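3-deoxy-D-manno-octulosonate 8-phosphate phosphatase KdsC (Xanthomonas campestris pv. campestris, PDB 4NAV) probably hydrolyses 3-deoxy-D-manno-octulosonate 8-phosphate to 3-deoxy-D-manno-octulosonate and inorganic phosphate, with magnesium as cofactor. Local coordinates at residues 19-30 and 108-118; 92-100 and 121-129. All coordinates share one frame; numbering follows the deposited sequence.

Interaction 1 of 2, residues 19-30 and 108-118; sequences RVRLACFDVDGT and LSLDQVLFMGD
Phe-25 and Met-116 lie paired on adjacent parallel strands, 22-25 and 113-116, in the middle of the Rossmann-like sheet of a haloacid dehalogenase (HAD) type hydrolase. The extended Met-116 chain, with CG opposite the backbone N (chi1 -173°), carries its sulfur beside the Phe-25 ring: SD is 3.7 Å from CD1 and meets the ring obliquely, a Met-aromatic contact. Nearer the backbone, Met-116 and Thr-30 slide past each other in opposite directions, CG against CG2, and Leu-114 CB packs on Val-20 CG1 on this same face. Helix 158-169 covers Leu-114 and Met-116 from outside.

On the face of Leu-22 and Cys-24, Leu-22 CD2 runs alongside Val-113 CG1, the two side chains pointing the same way, and Cys-24 CB reaches Phe-115 CD1 (3.6 Å). The strands are joined by a ladder of backbone bonds, among them Cys-24 N to Leu-114 O (2.8 Å). At its start, Gln-112 O accepts from both Arg-21 N and Leu-22 N.

Beyond Phe-25 and Met-116 come Asp-26 and Asp-118, both predicted magnesium ligands; the side chains cross at about a right angle, yet their carboxylates lie nearly in one plane (24° apart). Asp-26 OD1 pairs with Lys-95 and Asp-28 OD2 with Lys-46. Beside them, Thr-30 OG1 rests 3.4 Å from Gly-117 CA.

Interaction 2 of 2, residues 92-100 and 121-129; sequences VKNKRLAVL and PDLPALLAV
Lys-95, Arg-96 and Pro-124 have the largest buried areas in the contact between the first turn of helix 95-105 and the short helix 123-126, two elements on one side of the central sheet of this HAD-type fold. Lys-95 is extended from CG onward and runs past the backbone of the 3-10 turn that leads into helix 123-126: CG lies 3.6 Å from Pro-121 O, while CB faces the methyl of Ala-125. At the end of the chain, NZ donates to Asp-122 OD1 over 3.1 Å in a salt bridge, approaching nearly along the C-O axis. The same nitrogen forms a salt bridge with Asp-26 OD1 and a hydrogen bond to Ile-69 O, so three partners fix its position.

Arg-96 leaves the helix with CG opposite its backbone N (chi1 -167°), which lays its aliphatic part over the neighbouring helix. CB meets Pro-124 CB at 3.9 Å, and CD lies the same distance from Ala-128 CB; the chain then bends at chi3, leaving Pro-124 CB at the edge of the guanidinium, near its plane. Further along, the Val-99 and Val-129 side chains cross at about a right angle, CG1 to CG1 4.2 Å. Asn-94 caps helix 95-105, its OD1 accepting from Leu-97 N (2.7 Å), and its ND2 bonds to Ala-182 O of the second subunit.

Asp-122 OD2 accepts from the backbone N atoms of Asp-118 and Asp-119. Lysine and aspartate so placed are consistent with the third and fourth HAD motifs: apolar packing sets the helices together, while the ionic end ties Lys-95 to both Asp-26 and the loop that carries Asp-118.

Overall arrangement
Both contacts are buried. Interaction 1 lies in the middle of the sheet and joins two neighbouring strands; interaction 2 lies in the helical layer over one face, between the helices that precede and follow strand 113-116. Their centres are about 9 Å apart. Backbone hydrogen bonds and apolar side chains on both faces hold 19-30 to 108-118, whereas 92-100 and 121-129 have no backbone-to-backbone hydrogen bond between them and are held by side chains, apolar at one end and ionic at the other. Phe-115 links the two, packing against Val-99, Ala-125 and Val-129. They converge at the predicted magnesium site, where the polar end of interaction 2 faces the aspartates of interaction 1. Both also touch the second subunit.

Interaction 1 of 2, residues 19-30 and 108-118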
ATOM      1  N   ARG A  19     -12.044  18.406  27.064  1.00 38.44           N
ATOM      2  CA  ARG A  19     -13.285  17.976  27.697  1.00 40.95           C
ATOM      3  C   ARG A  19     -13.938  16.785  27.002  1.00 38.46           C
ATOM      4  O   ARG A  19     -15.058  16.434  27.289  1.00 35.27           O
ATOM      5  CB  ARG A  19     -14.249  19.156  27.880  1.00 47.78           C
ATOM      6  CG  ARG A  19     -14.778  19.832  26.642  1.00 55.47           C
ATOM      7  CD  ARG A  19     -15.662  21.010  27.085  1.00 64.53           C
ATOM      8  NE  ARG A  19     -15.810  22.136  26.167  1.00 73.25           N
ATOM      9  CZ  ARG A  19     -16.353  22.130  24.942  1.00 78.05           C
ATOM     10  NH1 ARG A  19     -16.768  21.008  24.351  1.00 76.77           N
ATOM     11  NH2 ARG A  19     -16.435  23.282  24.283  1.00 82.50           N
ATOM     12  N   VAL A  20     -13.204  16.174  26.083  1.00 36.25           N
ATOM     13  CA  VAL A  20     -13.683  15.025  25.369  1.00 35.06           C
ATOM     14  C   VAL A  20     -13.768  13.813  26.283  1.00 35.48           C
ATOM     15  O   VAL A  20     -12.780  13.375  26.825  1.00 33.67           O
ATOM     16  CB  VAL A  20     -12.747  14.687  24.189  1.00 33.77           C
ATOM     17  CG1 VAL A  20     -13.015  13.282  23.651  1.00 33.06           C
ATOM     18  CG2 VAL A  20     -12.887  15.734  23.106  1.00 32.62           C
ATOM     19  N   ARG A  21     -14.965  13.248  26.377  1.00 37.16           N
ATOM     20  CA  ARG A  21     -15.226  12.054  27.167  1.00 37.11           C
ATOM     21  C   ARG A  21     -15.630  10.888  26.310  1.00 36.79           C
ATOM     22  O   ARG A  21     -15.604   9.729  26.758  1.00 36.75           O
ATOM     23  CB  ARG A  21     -16.345  12.337  28.164  1.00 38.01           C
ATOM     24  CG  ARG A  21     -16.067  13.549  29.047  1.00 38.17           C
ATOM     25  CD  ARG A  21     -15.093  13.383  30.186  1.00 38.18           C
ATOM     26  NE  ARG A  21     -14.271  12.173  30.179  1.00 39.11           N
ATOM     27  CZ  ARG A  21     -12.941  12.074  30.346  1.00 40.52           C
ATOM     28  NH1 ARG A  21     -12.123  13.120  30.454  1.00 41.67           N
ATOM     29  NH2 ARG A  21     -12.399  10.863  30.390  1.00 42.37           N
ATOM     30  N   LEU A  22     -16.054  11.178  25.092  1.00 35.88           N
ATOM     31  CA  LEU A  22     -16.442  10.113  24.171  1.00 35.85           C
ATOM     32  C   LEU A  22     -15.804  10.423  22.837  1.00 33.85           C
ATOM     33  O   LEU A  22     -15.949  11.524  22.300  1.00 31.42           O
ATOM     34  CB  LEU A  22     -17.955  10.032  24.071  1.00 37.49           C
ATOM     35  CG  LEU A  22     -18.502   9.159  22.935  1.00 39.34           C
ATOM     36  CD1 LEU A  22     -18.256   7.697  23.236  1.00 40.42           C
ATOM     37  CD2 LEU A  22     -19.980   9.406  22.736  1.00 40.21           C
ATOM     38  N   ALA A  23     -15.078   9.444  22.302  1.00 34.35           N
ATOM     39  CA  ALA A  23     -14.389   9.595  21.010  1.00 33.27           C
ATOM     40  C   ALA A  23     -14.935   8.564  20.044  1.00 34.14           C
ATOM     41  O   ALA A  23     -14.808   7.362  20.288  1.00 35.76           O
ATOM     42  CB  ALA A  23     -12.896   9.411  21.185  1.00 32.14           C
ATOM     43  N   CYS A  24     -15.548   9.022  18.953  1.00 34.13           N
ATOM     44  CA  CYS A  24     -16.154   8.112  17.980  1.00 34.64           C
ATOM     45  C   CYS A  24     -15.404   8.192  16.694  1.00 34.08           C
ATOM     46  O   CYS A  24     -14.995   9.267  16.291  1.00 34.87           O
ATOM     47  CB  CYS A  24     -17.595   8.505  17.719  1.00 35.62           C
ATOM     48  SG  CYS A  24     -18.617   8.545  19.193  1.00 38.01           S
ATOM     49  N   PHE A  25     -15.266   7.066  16.006  1.00 34.94           N
ATOM     50  CA  PHE A  25     -14.475   6.997  14.790  1.00 33.91           C
ATOM     51  C   PHE A  25     -15.210   6.247  13.703  1.00 35.76           C
ATOM     52  O   PHE A  25     -15.604   5.100  13.897  1.00 36.21           O
ATOM     53  CB  PHE A  25     -13.176   6.259  15.068  1.00 34.00           C
ATOM     54  CG  PHE A  25     -12.259   6.981  15.993  1.00 34.12           C
ATOM     55  CD1 PHE A  25     -11.182   7.716  15.508  1.00 33.83           C
ATOM     56  CD2 PHE A  25     -12.482   6.934  17.355  1.00 35.13           C
ATOM     57  CE1 PHE A  25     -10.332   8.380  16.363  1.00 34.37           C
ATOM     58  CE2 PHE A  25     -11.643   7.599  18.218  1.00 34.67           C
ATOM     59  CZ  PHE A  25     -10.569   8.320  17.728  1.00 34.39           C
ATOM     60  N   ASP A  26     -15.348   6.875  12.534  1.00 36.84           N
ATOM     61  CA  ASP A  26     -15.699   6.154  11.318  1.00 38.21           C
ATOM     62  C   ASP A  26     -14.659   5.056  11.116  1.00 38.32           C
ATOM     63  O   ASP A  26     -13.558   5.123  11.644  1.00 37.86           O
ATOM     64  CB  ASP A  26     -15.651   7.100  10.112  1.00 39.22           C
ATOM     65  CG  ASP A  26     -16.230   6.480   8.850  1.00 40.31           C
ATOM     66  OD1 ASP A  26     -17.274   5.785   8.987  1.00 42.29           O
ATOM     67  OD2 ASP A  26     -15.658   6.693   7.742  1.00 40.97           O
ATOM     68  N   VAL A  27     -14.991   4.032  10.360  1.00 39.72           N
ATOM     69  CA  VAL A  27     -14.023   2.978  10.075  1.00 39.26           C
ATOM     70  C   VAL A  27     -13.285   3.304   8.766  1.00 38.39           C
ATOM     71  O   VAL A  27     -12.094   3.645   8.769  1.00 35.74           O
ATOM     72  CB  VAL A  27     -14.717   1.598  10.032  1.00 40.76           C
ATOM     73  CG1 VAL A  27     -13.733   0.506   9.670  1.00 41.71           C
ATOM     74  CG2 VAL A  27     -15.339   1.287  11.390  1.00 41.71           C
ATOM     75  N   ASP A  28     -13.995   3.151   7.659  1.00 39.31           N
ATOM     76  CA  ASP A  28     -13.381   3.262   6.360  1.00 38.88           C
ATOM     77  C   ASP A  28     -13.065   4.665   5.998  1.00 37.46           C
ATOM     78  O   ASP A  28     -13.932   5.559   6.036  1.00 37.75           O
ATOM     79  CB  ASP A  28     -14.260   2.631   5.315  1.00 41.45           C
ATOM     80  CG  ASP A  28     -14.182   1.128   5.355  1.00 44.47           C
ATOM     81  OD1 ASP A  28     -13.097   0.569   4.978  1.00 49.15           O
ATOM     82  OD2 ASP A  28     -15.205   0.527   5.730  1.00 43.94           O
ATOM     83  N   GLY A  29     -11.796   4.838   5.650  1.00 36.47           N
ATOM     84  CA  GLY A  29     -11.242   6.129   5.304  1.00 36.96           C
ATOM     85  C   GLY A  29     -10.706   6.911   6.489  1.00 37.18           C
ATOM     86  O   GLY A  29     -10.112   7.978   6.305  1.00 37.90           O
ATOM     87  N   THR A  30     -10.908   6.385   7.695  1.00 37.12           N
ATOM     88  CA  THR A  30     -10.584   7.088   8.922  1.00 36.85           C
ATOM     89  C   THR A  30      -9.590   6.279   9.748  1.00 37.29           C
ATOM     90  O   THR A  30      -8.488   6.762  10.038  1.00 36.57           O
ATOM     91  CB  THR A  30     -11.872   7.325   9.695  1.00 38.06           C
ATOM     92  OG1 THR A  30     -12.626   8.336   9.030  1.00 38.35           O
ATOM     93  CG2 THR A  30     -11.595   7.764  11.092  1.00 38.19           C
ATOM     94  N   LEU A 108     -23.687  12.084  28.858  1.00 49.93           N
ATOM     95  CA  LEU A 108     -22.863  13.130  28.272  1.00 47.67           C
ATOM     96  C   LEU A 108     -23.650  14.084  27.392  1.00 47.08           C
ATOM     97  O   LEU A 108     -24.763  13.780  26.983  1.00 47.25           O
ATOM     98  CB  LEU A 108     -21.757  12.499  27.434  1.00 46.76           C
ATOM     99  CG  LEU A 108     -20.857  11.544  28.217  1.00 45.88           C
ATOM    100  CD1 LEU A 108     -19.851  10.910  27.284  1.00 45.04           C
ATOM    101  CD2 LEU A 108     -20.141  12.260  29.351  1.00 45.70           C
ATOM    102  N   SER A 109     -23.069  15.256  27.146  1.00 45.16           N
ATOM    103  CA  SER A 109     -23.575  16.196  26.135  1.00 45.48           C
ATOM    104  C   SER A 109     -22.889  15.938  24.811  1.00 44.77           C
ATOM    105  O   SER A 109     -21.827  15.325  24.803  1.00 45.08           O
ATOM    106  CB  SER A 109     -23.256  17.635  26.510  1.00 44.42           C
ATOM    107  OG  SER A 109     -24.321  18.210  27.217  1.00 46.55           O
ATOM    108  N   LEU A 110     -23.445  16.481  23.727  1.00 42.90           N
ATOM    109  CA  LEU A 110     -22.733  16.512  22.450  1.00 41.54           C
ATOM    110  C   LEU A 110     -21.441  17.317  22.511  1.00 40.54           C
ATOM    111  O   LEU A 110     -20.462  16.995  21.800  1.00 40.09           O
ATOM    112  CB  LEU A 110     -23.599  17.090  21.345  1.00 41.68           C
ATOM    113  CG  LEU A 110     -24.740  16.175  20.882  1.00 43.35           C
ATOM    114  CD1 LEU A 110     -25.641  16.908  19.879  1.00 43.37           C
ATOM    115  CD2 LEU A 110     -24.198  14.861  20.316  1.00 41.97           C
ATOM    116  N   ASP A 111     -21.391  18.325  23.380  1.00 39.26           N
ATOM    117  CA  ASP A 111     -20.184  19.129  23.459  1.00 39.71           C
ATOM    118  C   ASP A 111     -19.027  18.377  24.116  1.00 37.03           C
ATOM    119  O   ASP A 111     -17.923  18.888  24.176  1.00 40.48           O
ATOM    120  CB  ASP A 111     -20.445  20.500  24.094  1.00 43.08           C
ATOM    121  CG  ASP A 111     -20.473  20.469  25.611  1.00 48.17           C
ATOM    122  OD1 ASP A 111     -20.991  19.519  26.231  1.00 52.60           O
ATOM    123  OD2 ASP A 111     -19.995  21.444  26.213  1.00 56.76           O
ATOM    124  N   GLN A 112     -19.266  17.165  24.597  1.00 35.42           N
ATOM    125  CA  GLN A 112     -18.218  16.344  25.190  1.00 34.14           C
ATOM    126  C   GLN A 112     -17.811  15.194  24.263  1.00 32.71           C
ATOM    127  O   GLN A 112     -17.164  14.252  24.682  1.00 33.07           O
ATOM    128  CB  GLN A 112     -18.701  15.774  26.522  1.00 34.77           C
ATOM    129  CG  GLN A 112     -19.092  16.814  27.549  1.00 35.18           C
ATOM    130  CD  GLN A 112     -19.770  16.187  28.766  1.00 37.05           C
ATOM    131  OE1 GLN A 112     -20.951  15.798  28.706  1.00 39.37           O
ATOM    132  NE2 GLN A 112     -19.058  16.125  29.879  1.00 36.26           N
ATOM    133  N   VAL A 113     -18.177  15.291  22.994  1.00 31.57           N
ATOM    134  CA  VAL A 113     -17.977  14.222  22.044  1.00 30.36           C
ATOM    135  C   VAL A 113     -17.062  14.656  20.904  1.00 29.29           C
ATOM    136  O   VAL A 113     -17.164  15.771  20.394  1.00 29.11           O
ATOM    137  CB  VAL A 113     -19.314  13.803  21.426  1.00 31.48           C
ATOM    138  CG1 VAL A 113     -19.129  12.610  20.500  1.00 31.37           C
ATOM    139  CG2 VAL A 113     -20.321  13.485  22.513  1.00 32.23           C
ATOM    140  N   LEU A 114     -16.174  13.751  20.518  1.00 28.34           N
ATOM    141  CA  LEU A 114     -15.311  13.919  19.378  1.00 27.01           C
ATOM    142  C   LEU A 114     -15.736  12.933  18.333  1.00 27.77           C
ATOM    143  O   LEU A 114     -16.030  11.770  18.666  1.00 29.50           O
ATOM    144  CB  LEU A 114     -13.886  13.581  19.747  1.00 26.01           C
ATOM    145  CG  LEU A 114     -12.881  13.570  18.585  1.00 25.17           C
ATOM    146  CD1 LEU A 114     -11.535  14.016  19.125  1.00 24.31           C
ATOM    147  CD2 LEU A 114     -12.760  12.237  17.871  1.00 24.82           C
ATOM    148  N   PHE A 115     -15.768  13.352  17.071  1.00 27.21           N
ATOM    149  CA  PHE A 115     -16.106  12.437  15.986  1.00 27.48           C
ATOM    150  C   PHE A 115     -15.148  12.604  14.850  1.00 27.29           C
ATOM    151  O   PHE A 115     -14.898  13.728  14.402  1.00 28.40           O
ATOM    152  CB  PHE A 115     -17.525  12.678  15.475  1.00 28.62           C
ATOM    153  CG  PHE A 115     -18.055  11.552  14.627  1.00 29.26           C
ATOM    154  CD1 PHE A 115     -18.952  10.624  15.155  1.00 30.08           C
ATOM    155  CD2 PHE A 115     -17.649  11.410  13.337  1.00 28.94           C
ATOM    156  CE1 PHE A 115     -19.434   9.587  14.400  1.00 30.61           C
ATOM    157  CE2 PHE A 115     -18.108  10.357  12.575  1.00 30.17           C
ATOM    158  CZ  PHE A 115     -19.012   9.451  13.102  1.00 31.00           C
ATOM    159  N   MET A 116     -14.613  11.502  14.360  1.00 27.24           N
ATOM    160  CA  MET A 116     -13.703  11.550  13.244  1.00 27.32           C
ATOM    161  C   MET A 116     -14.272  10.767  12.082  1.00 27.82           C
ATOM    162  O   MET A 116     -14.570   9.577  12.227  1.00 27.83           O
ATOM    163  CB  MET A 116     -12.389  10.952  13.642  1.00 27.76           C
ATOM    164  CG  MET A 116     -11.319  11.095  12.598  1.00 28.83           C
ATOM    165  SD  MET A 116      -9.847  10.304  13.206  1.00 30.97           S
ATOM    166  CE  MET A 116      -8.619  11.027  12.125  1.00 31.14           C
ATOM    167  N   GLY A 117     -14.417  11.424  10.933  1.00 27.81           N
ATOM    168  CA  GLY A 117     -14.957  10.773   9.736  1.00 29.44           C
ATOM    169  C   GLY A 117     -14.357  11.364   8.478  1.00 30.36           C
ATOM    170  O   GLY A 117     -13.670  12.365   8.542  1.00 28.82           O
ATOM    171  N   ASP A 118     -14.634  10.745   7.331  1.00 32.28           N
ATOM    172  CA  ASP A 118     -13.994  11.150   6.071  1.00 32.34           C
ATOM    173  C   ASP A 118     -14.943  11.455   4.909  1.00 32.72           C
ATOM    174  O   ASP A 118     -14.502  12.032   3.920  1.00 33.12           O
ATOM    175  CB  ASP A 118     -13.026  10.057   5.620  1.00 32.47           C
ATOM    176  CG  ASP A 118     -13.731   8.783   5.205  1.00 33.80           C
ATOM    177  OD1 ASP A 118     -14.536   8.230   5.996  1.00 34.51           O
ATOM    178  OD2 ASP A 118     -13.473   8.338   4.055  1.00 34.89           O
TER

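Interaction 2 of 2, residues 92-100 and 121-129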
ATOM      1  N   VAL A  92     -25.206   1.285  10.937  1.00 73.91           N
ATOM      2  CA  VAL A  92     -25.935   2.440  11.431  1.00 74.06           C
ATOM      3  C   VAL A  92     -26.471   3.287  10.265  1.00 72.79           C
ATOM      4  O   VAL A  92     -25.705   3.729   9.390  1.00 63.39           O
ATOM      5  CB  VAL A  92     -25.004   3.216  12.377  1.00 72.50           C
ATOM      6  CG1 VAL A  92     -25.579   4.560  12.781  1.00 72.08           C
ATOM      7  CG2 VAL A  92     -24.685   2.362  13.595  1.00 70.50           C
ATOM      8  N   LYS A  93     -27.802   3.462  10.249  1.00 74.68           N
ATOM      9  CA  LYS A  93     -28.490   4.238   9.213  1.00 74.22           C
ATOM     10  C   LYS A  93     -28.155   5.730   9.388  1.00 70.20           C
ATOM     11  O   LYS A  93     -27.852   6.414   8.411  1.00 70.75           O
ATOM     12  CB  LYS A  93     -30.016   3.993   9.260  1.00 72.86           C
ATOM     13  N   ASN A  94     -28.172   6.217  10.625  1.00 65.92           N
ATOM     14  CA  ASN A  94     -27.802   7.611  10.898  1.00 64.64           C
ATOM     15  C   ASN A  94     -26.806   7.751  12.052  1.00 59.65           C
ATOM     16  O   ASN A  94     -27.104   7.381  13.194  1.00 59.90           O
ATOM     17  CB  ASN A  94     -29.043   8.465  11.180  1.00 68.02           C
ATOM     18  CG  ASN A  94     -28.688   9.898  11.527  1.00 69.00           C
ATOM     19  OD1 ASN A  94     -28.080  10.146  12.569  1.00 76.16           O
ATOM     20  ND2 ASN A  94     -29.030  10.841  10.657  1.00 67.81           N
ATOM     21  N   LYS A  95     -25.653   8.340  11.758  1.00 53.75           N
ATOM     22  CA  LYS A  95     -24.561   8.368  12.720  1.00 50.83           C
ATOM     23  C   LYS A  95     -24.815   9.365  13.842  1.00 50.26           C
ATOM     24  O   LYS A  95     -24.523   9.084  15.000  1.00 47.97           O
ATOM     25  CB  LYS A  95     -23.234   8.604  12.019  1.00 48.94           C
ATOM     26  CG  LYS A  95     -22.982   7.539  10.959  1.00 50.48           C
ATOM     27  CD  LYS A  95     -21.512   7.338  10.657  1.00 49.76           C
ATOM     28  CE  LYS A  95     -21.306   6.202   9.680  1.00 50.62           C
ATOM     29  NZ  LYS A  95     -19.867   5.847   9.490  1.00 50.84           N
ATOM     30  N   ARG A  96     -25.431  10.493  13.512  1.00 50.31           N
ATOM     31  CA  ARG A  96     -25.879  11.426  14.550  1.00 49.08           C
ATOM     32  C   ARG A  96     -26.695  10.709  15.615  1.00 48.80           C
ATOM     33  O   ARG A  96     -26.366  10.782  16.784  1.00 50.06           O
ATOM     34  CB  ARG A  96     -26.707  12.579  13.957  1.00 50.01           C
ATOM     35  CG  ARG A  96     -26.920  13.731  14.922  1.00 48.78           C
ATOM     36  CD  ARG A  96     -27.622  14.929  14.276  1.00 49.81           C
ATOM     37  NE  ARG A  96     -29.074  14.981  14.404  1.00 52.62           N
ATOM     38  CZ  ARG A  96     -29.933  14.455  13.536  1.00 56.26           C
ATOM     39  NH1 ARG A  96     -29.509  13.793  12.463  1.00 57.08           N
ATOM     40  NH2 ARG A  96     -31.230  14.577  13.751  1.00 59.20           N
ATOM     41  N   LEU A  97     -27.757  10.010  15.202  1.00 50.50           N
ATOM     42  CA  LEU A  97     -28.654   9.312  16.141  1.00 49.63           C
ATOM     43  C   LEU A  97     -27.873   8.299  16.966  1.00 47.78           C
ATOM     44  O   LEU A  97     -28.094   8.189  18.166  1.00 45.74           O
ATOM     45  CB  LEU A  97     -29.831   8.658  15.420  1.00 50.88           C
ATOM     46  N   ALA A  98     -26.928   7.595  16.341  1.00 46.60           N
ATOM     47  CA  ALA A  98     -26.099   6.646  17.078  1.00 46.16           C
ATOM     48  C   ALA A  98     -25.311   7.366  18.164  1.00 46.87           C
ATOM     49  O   ALA A  98     -25.340   6.971  19.325  1.00 47.74           O
ATOM     50  CB  ALA A  98     -25.167   5.924  16.144  1.00 45.21           C
ATOM     51  N   VAL A  99     -24.617   8.434  17.777  1.00 46.03           N
ATOM     52  CA  VAL A  99     -23.865   9.240  18.723  1.00 44.77           C
ATOM     53  C   VAL A  99     -24.758   9.765  19.853  1.00 45.54           C
ATOM     54  O   VAL A  99     -24.418   9.638  21.031  1.00 44.65           O
ATOM     55  CB  VAL A  99     -23.156  10.418  18.013  1.00 45.11           C
ATOM     56  CG1 VAL A  99     -22.633  11.429  19.015  1.00 45.56           C
ATOM     57  CG2 VAL A  99     -21.993   9.916  17.167  1.00 45.28           C
ATOM     58  N   LEU A 100     -25.890  10.354  19.487  1.00 46.01           N
ATOM     59  CA  LEU A 100     -26.856  10.861  20.454  1.00 46.96           C
ATOM     60  C   LEU A 100     -27.253   9.762  21.434  1.00 47.41           C
ATOM     61  O   LEU A 100     -27.471  10.015  22.596  1.00 49.80           O
ATOM     62  CB  LEU A 100     -28.106  11.368  19.708  1.00 50.46           C
ATOM     63  CG  LEU A 100     -28.700  12.767  19.807  1.00 52.37           C
ATOM     64  CD1 LEU A 100     -27.637  13.842  19.852  1.00 50.64           C
ATOM     65  CD2 LEU A 100     -29.640  13.005  18.617  1.00 54.29           C
ATOM     66  N   PRO A 121     -21.545  10.009   4.766  1.00 37.60           N
ATOM     67  CA  PRO A 121     -22.348   9.422   5.856  1.00 38.53           C
ATOM     68  C   PRO A 121     -21.972   9.915   7.283  1.00 37.89           C
ATOM     69  O   PRO A 121     -22.804   9.835   8.175  1.00 37.95           O
ATOM     70  CB  PRO A 121     -22.130   7.910   5.700  1.00 38.32           C
ATOM     71  CG  PRO A 121     -21.563   7.741   4.311  1.00 39.21           C
ATOM     72  CD  PRO A 121     -20.752   8.986   4.074  1.00 37.66           C
ATOM     73  N   ASP A 122     -20.762  10.453   7.460  1.00 37.03           N
ATOM     74  CA  ASP A 122     -20.308  10.987   8.744  1.00 36.36           C
ATOM     75  C   ASP A 122     -20.787  12.424   9.010  1.00 35.93           C
ATOM     76  O   ASP A 122     -20.702  12.937  10.128  1.00 34.49           O
ATOM     77  CB  ASP A 122     -18.792  10.953   8.830  1.00 35.98           C
ATOM     78  CG  ASP A 122     -18.211   9.583   8.500  1.00 37.93           C
ATOM     79  OD1 ASP A 122     -18.546   8.586   9.165  1.00 38.14           O
ATOM     80  OD2 ASP A 122     -17.403   9.497   7.545  1.00 40.90           O
ATOM     81  N   LEU A 123     -21.325  13.065   7.993  1.00 36.48           N
ATOM     82  CA  LEU A 123     -21.579  14.484   8.071  1.00 36.54           C
ATOM     83  C   LEU A 123     -22.610  14.881   9.132  1.00 37.07           C
ATOM     84  O   LEU A 123     -22.444  15.902   9.789  1.00 38.50           O
ATOM     85  CB  LEU A 123     -21.981  15.005   6.697  1.00 37.68           C
ATOM     86  CG  LEU A 123     -21.421  16.294   6.088  1.00 38.02           C
ATOM     87  CD1 LEU A 123     -22.463  17.172   5.393  1.00 39.80           C
ATOM     88  CD2 LEU A 123     -20.662  17.059   7.139  1.00 36.30           C
ATOM     89  N   PRO A 124     -23.668  14.091   9.316  1.00 37.90           N
ATOM     90  CA  PRO A 124     -24.646  14.459  10.325  1.00 38.63           C
ATOM     91  C   PRO A 124     -24.039  14.568  11.706  1.00 37.59           C
ATOM     92  O   PRO A 124     -24.338  15.498  12.465  1.00 37.92           O
ATOM     93  CB  PRO A 124     -25.640  13.298  10.270  1.00 40.34           C
ATOM     94  CG  PRO A 124     -25.579  12.801   8.860  1.00 40.09           C
ATOM     95  CD  PRO A 124     -24.118  12.931   8.523  1.00 39.18           C
ATOM     96  N   ALA A 125     -23.149  13.640  11.998  1.00 37.10           N
ATOM     97  CA  ALA A 125     -22.425  13.617  13.252  1.00 35.95           C
ATOM     98  C   ALA A 125     -21.364  14.718  13.299  1.00 35.20           C
ATOM     99  O   ALA A 125     -21.238  15.439  14.299  1.00 35.00           O
ATOM    100  CB  ALA A 125     -21.777  12.261  13.442  1.00 35.43           C
ATOM    101  N   LEU A 126     -20.567  14.829  12.250  1.00 34.66           N
ATOM    102  CA  LEU A 126     -19.536  15.847  12.240  1.00 33.83           C
ATOM    103  C   LEU A 126     -20.132  17.207  12.552  1.00 35.74           C
ATOM    104  O   LEU A 126     -19.524  17.995  13.313  1.00 37.14           O
ATOM    105  CB  LEU A 126     -18.827  15.882  10.916  1.00 33.41           C
ATOM    106  CG  LEU A 126     -17.876  14.698  10.723  1.00 32.48           C
ATOM    107  CD1 LEU A 126     -17.538  14.475   9.260  1.00 32.37           C
ATOM    108  CD2 LEU A 126     -16.601  14.931  11.528  1.00 31.35           C
ATOM    109  N   LEU A 127     -21.340  17.480  12.048  1.00 36.01           N
ATOM    110  CA  LEU A 127     -21.977  18.782  12.304  1.00 35.64           C
ATOM    111  C   LEU A 127     -22.662  18.921  13.657  1.00 34.82           C
ATOM    112  O   LEU A 127     -23.019  20.026  14.049  1.00 35.47           O
ATOM    113  CB  LEU A 127     -22.980  19.120  11.207  1.00 37.12           C
ATOM    114  CG  LEU A 127     -22.354  19.447   9.855  1.00 37.70           C
ATOM    115  CD1 LEU A 127     -23.434  19.852   8.861  1.00 39.43           C
ATOM    116  CD2 LEU A 127     -21.297  20.544   9.958  1.00 37.34           C
ATOM    117  N   ALA A 128     -22.825  17.818  14.378  1.00 33.81           N
ATOM    118  CA  ALA A 128     -23.514  17.833  15.666  1.00 33.44           C
ATOM    119  C   ALA A 128     -22.571  17.798  16.901  1.00 32.30           C
ATOM    120  O   ALA A 128     -22.948  18.259  17.969  1.00 32.10           O
ATOM    121  CB  ALA A 128     -24.497  16.687  15.715  1.00 34.09           C
ATOM    122  N   VAL A 129     -21.339  17.299  16.754  1.00 31.19           N
ATOM    123  CA  VAL A 129     -20.473  17.099  17.930  1.00 29.77           C
ATOM    124  C   VAL A 129     -19.637  18.322  18.337  1.00 28.93           C
ATOM    125  O   VAL A 129     -19.433  19.242  17.564  1.00 28.26           O
ATOM    126  CB  VAL A 129     -19.552  15.888  17.765  1.00 29.39           C
ATOM    127  CG1 VAL A 129     -20.366  14.619  17.592  1.00 30.35           C
ATOM    128  CG2 VAL A 129     -18.597  16.080  16.590  1.00 29.68           C
TER